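Local coordinates for monomethylamine methyltransferase MtmB1 (PDB 1TV3), which catalyses the transfer of the methyl group of monomethylamine to the corrinoid cofactor of its partner protein MtmC in methanogenesis, at residues 233-238 / 258-263. Numbering follows the deposited sequence.
Sequences LNELKI and DEQMPI. With BG4 (5-(hydroxy-methyl-amino)-3-methyl-pyrrolidine-2-carboxylic acid), chain B.
N234 and E235 reach across to the backbone of M261 and I263, a worked example of side chains tying together two loops that have left their strands. The amide of N234 spends both N-H groups: ND2 gives one to M261 O at 2.7 Å, arriving above that carbonyl's plane, and the other to E235 OE2 at 2.9 Å, each partner lying almost in the amide plane. E235 OE2 also accepts the backbone N-H of I263, N to OE2 3.1 Å and nearly straight at 169°, on the syn side of the carboxylate. The two donors reach OE2 from opposite faces of the carboxylate plane. The E235 chain, bent at chi2 (-69°), turns the carboxylate back toward the neighbouring loop, just after the cis peptide bond joining N234 to E235. With an alanine here, I263 N would probably lose its acceptor and the N234 amide one of the two bonds that fix its rotation.

In the TIM barrel, adjacent parallel strands 227-231 and 255-259 lead into these loops. E259, on strand 255-259, faces the bound pyrrolidine group BG4, consistent with a modified pyrrolysine ring, whose N1 donates to E259 OE1 at 3.2 Å; Q333 and S231 also hold this carboxylate.

Water joins the loops twice: one molecule accepts from M261 N and lies 3.0 Å from N234 OD1, to which it can donate, while another donates to both E235 OE2 and I263 O.

The contact without hydrogen bonds is small: I263 brings CG1 and CD1 up to the amide end of N234, CG1 3.3 Å from N234 ND2, the two side chains crossing at about a right angle.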
loop_
_atom_site.group_PDB
_atom_site.type_symbol
_atom_site.label_atom_id
_atom_site.label_comp_id
_atom_site.label_asym_id
_atom_site.label_seq_id
_atom_site.Cartn_x
_atom_site.Cartn_y
_atom_site.Cartn_z
ATOM N N LEU A 233 15.758 -9.691 32.131
ATOM C CA LEU A 233 16.635 -9.161 33.173
ATOM C C LEU A 233 17.570 -10.256 33.703
ATOM O O LEU A 233 17.594 -11.363 33.163
ATOM C CB LEU A 233 15.790 -8.562 34.302
ATOM C CG LEU A 233 14.778 -7.509 33.825
ATOM C CD1 LEU A 233 13.977 -6.970 35.006
ATOM C CD2 LEU A 233 15.516 -6.373 33.126
ATOM N N ASN A 234 18.341 -9.948 34.745
ATOM C CA ASN A 234 19.289 -10.910 35.318
ATOM C C ASN A 234 18.916 -11.370 36.726
ATOM O O ASN A 234 18.810 -10.542 37.628
ATOM C CB ASN A 234 20.691 -10.298 35.376
ATOM C CG ASN A 234 21.230 -9.936 34.008
ATOM O OD1 ASN A 234 20.773 -8.982 33.379
ATOM N ND2 ASN A 234 22.205 -10.703 33.537
ATOM N N GLU A 235 18.704 -12.671 36.932
ATOM C CA GLU A 235 18.775 -13.717 35.904
ATOM C C GLU A 235 17.412 -14.418 35.954
ATOM O O GLU A 235 16.835 -14.546 37.037
ATOM C CB GLU A 235 19.875 -14.728 36.244
ATOM C CG GLU A 235 21.272 -14.139 36.417
ATOM C CD GLU A 235 21.871 -13.632 35.115
ATOM O OE1 GLU A 235 21.261 -13.847 34.045
ATOM O OE2 GLU A 235 22.959 -13.023 35.158
ATOM N N LEU A 236 16.910 -14.884 34.808
ATOM C CA LEU A 236 15.595 -15.533 34.752
ATOM C C LEU A 236 14.634 -14.600 35.470
ATOM O O LEU A 236 13.981 -14.966 36.455
ATOM C CB LEU A 236 15.618 -16.907 35.434
ATOM C CG LEU A 236 16.075 -18.086 34.558
ATOM C CD1 LEU A 236 17.552 -17.952 34.237
ATOM C CD2 LEU A 236 15.810 -19.405 35.279
ATOM N N LYS A 237 14.548 -13.386 34.940
ATOM C CA LYS A 237 13.749 -12.329 35.533
ATOM C C LYS A 237 13.186 -11.395 34.456
ATOM O O LYS A 237 13.760 -11.267 33.375
ATOM C CB LYS A 237 14.669 -11.560 36.485
ATOM C CG LYS A 237 14.071 -10.397 37.234
ATOM C CD LYS A 237 15.169 -9.671 38.019
ATOM C CE LYS A 237 15.866 -10.601 39.020
ATOM N NZ LYS A 237 17.069 -9.959 39.640
ATOM N N ILE A 238 12.067 -10.740 34.754
ATOM C CA ILE A 238 11.462 -9.817 33.797
ATOM C C ILE A 238 10.571 -8.799 34.512
ATOM O O ILE A 238 10.127 -9.027 35.641
ATOM C CB ILE A 238 10.608 -10.584 32.737
ATOM C CG1 ILE A 238 10.320 -9.682 31.535
ATOM C CG2 ILE A 238 9.297 -11.046 33.348
ATOM C CD1 ILE A 238 11.557 -9.364 30.706
ATOM N N ASP A 258 14.266 -11.271 21.319
ATOM C CA ASP A 258 14.353 -11.289 22.770
ATOM C C ASP A 258 15.834 -11.328 23.128
ATOM O O ASP A 258 16.584 -12.136 22.585
ATOM C CB ASP A 258 13.657 -12.535 23.316
ATOM C CG ASP A 258 13.941 -12.765 24.789
ATOM O OD1 ASP A 258 13.071 -12.444 25.628
ATOM O OD2 ASP A 258 15.043 -13.264 25.100
ATOM N N GLU A 259 16.257 -10.450 24.031
ATOM C CA GLU A 259 17.656 -10.417 24.448
ATOM C C GLU A 259 17.828 -10.765 25.928
ATOM O O GLU A 259 16.911 -10.593 26.733
ATOM C CB GLU A 259 18.260 -9.025 24.231
ATOM C CG GLU A 259 18.703 -8.394 25.547
ATOM C CD GLU A 259 19.543 -7.160 25.388
ATOM O OE1 GLU A 259 20.582 -7.224 24.700
ATOM O OE2 GLU A 259 19.165 -6.123 25.970
ATOM N N GLN A 260 19.022 -11.240 26.272
ATOM C CA GLN A 260 19.379 -11.556 27.651
ATOM C C GLN A 260 20.897 -11.635 27.701
ATOM O O GLN A 260 21.521 -12.313 26.882
ATOM C CB GLN A 260 18.754 -12.877 28.113
ATOM C CG GLN A 260 18.520 -12.948 29.630
ATOM C CD GLN A 260 19.775 -13.289 30.433
ATOM O OE1 GLN A 260 19.989 -12.762 31.530
ATOM N NE2 GLN A 260 20.596 -14.188 29.900
ATOM N N MET A 261 21.489 -10.915 28.647
ATOM C CA MET A 261 22.936 -10.891 28.800
ATOM C C MET A 261 23.340 -11.514 30.132
ATOM O O MET A 261 23.486 -10.814 31.137
ATOM C CB MET A 261 23.442 -9.448 28.730
ATOM C CG MET A 261 23.143 -8.739 27.416
ATOM S SD MET A 261 23.851 -7.075 27.367
ATOM C CE MET A 261 25.560 -7.435 26.930
ATOM N N PRO A 262 23.521 -12.844 30.157
ATOM C CA PRO A 262 23.909 -13.517 31.401
ATOM C C PRO A 262 25.265 -13.004 31.877
ATOM O O PRO A 262 26.181 -12.811 31.080
ATOM C CB PRO A 262 23.927 -14.994 31.005
ATOM C CG PRO A 262 24.313 -14.949 29.552
ATOM C CD PRO A 262 23.490 -13.790 29.026
ATOM N N ILE A 263 25.385 -12.785 33.181
ATOM C CA ILE A 263 26.613 -12.252 33.755
ATOM C C ILE A 263 27.563 -13.290 34.354
ATOM O O ILE A 263 27.225 -13.967 35.329
ATOM C CB ILE A 263 26.270 -11.208 34.838
ATOM C CG1 ILE A 263 25.417 -10.097 34.215
ATOM C CG2 ILE A 263 27.545 -10.637 35.451
ATOM C CD1 ILE A 263 24.897 -9.078 35.209
HETATM C C1 BG4 B . 21.565 -5.263 19.878
HETATM C C2 BG4 B . 21.908 -4.905 21.321
HETATM C C3 BG4 B . 22.261 -3.432 21.477
HETATM C C4 BG4 B . 20.964 -2.766 21.962
HETATM C C5 BG4 B . 20.213 -3.824 22.772
HETATM C C6 BG4 B . 23.323 -3.382 22.456
HETATM N N1 BG4 B . 20.757 -5.164 22.297
HETATM O O1 BG4 B . 22.460 -5.692 19.130
HETATM N N2 BG4 B . 18.804 -3.769 22.493
HETATM O O2 BG4 B . 18.254 -4.163 21.193
HETATM C C7 BG4 B . 18.086 -4.531 23.504
HETATM O O HOH W 1 19.783 -9.450 30.578
HETATM O O HOH W 2 24.830 -14.786 36.476
#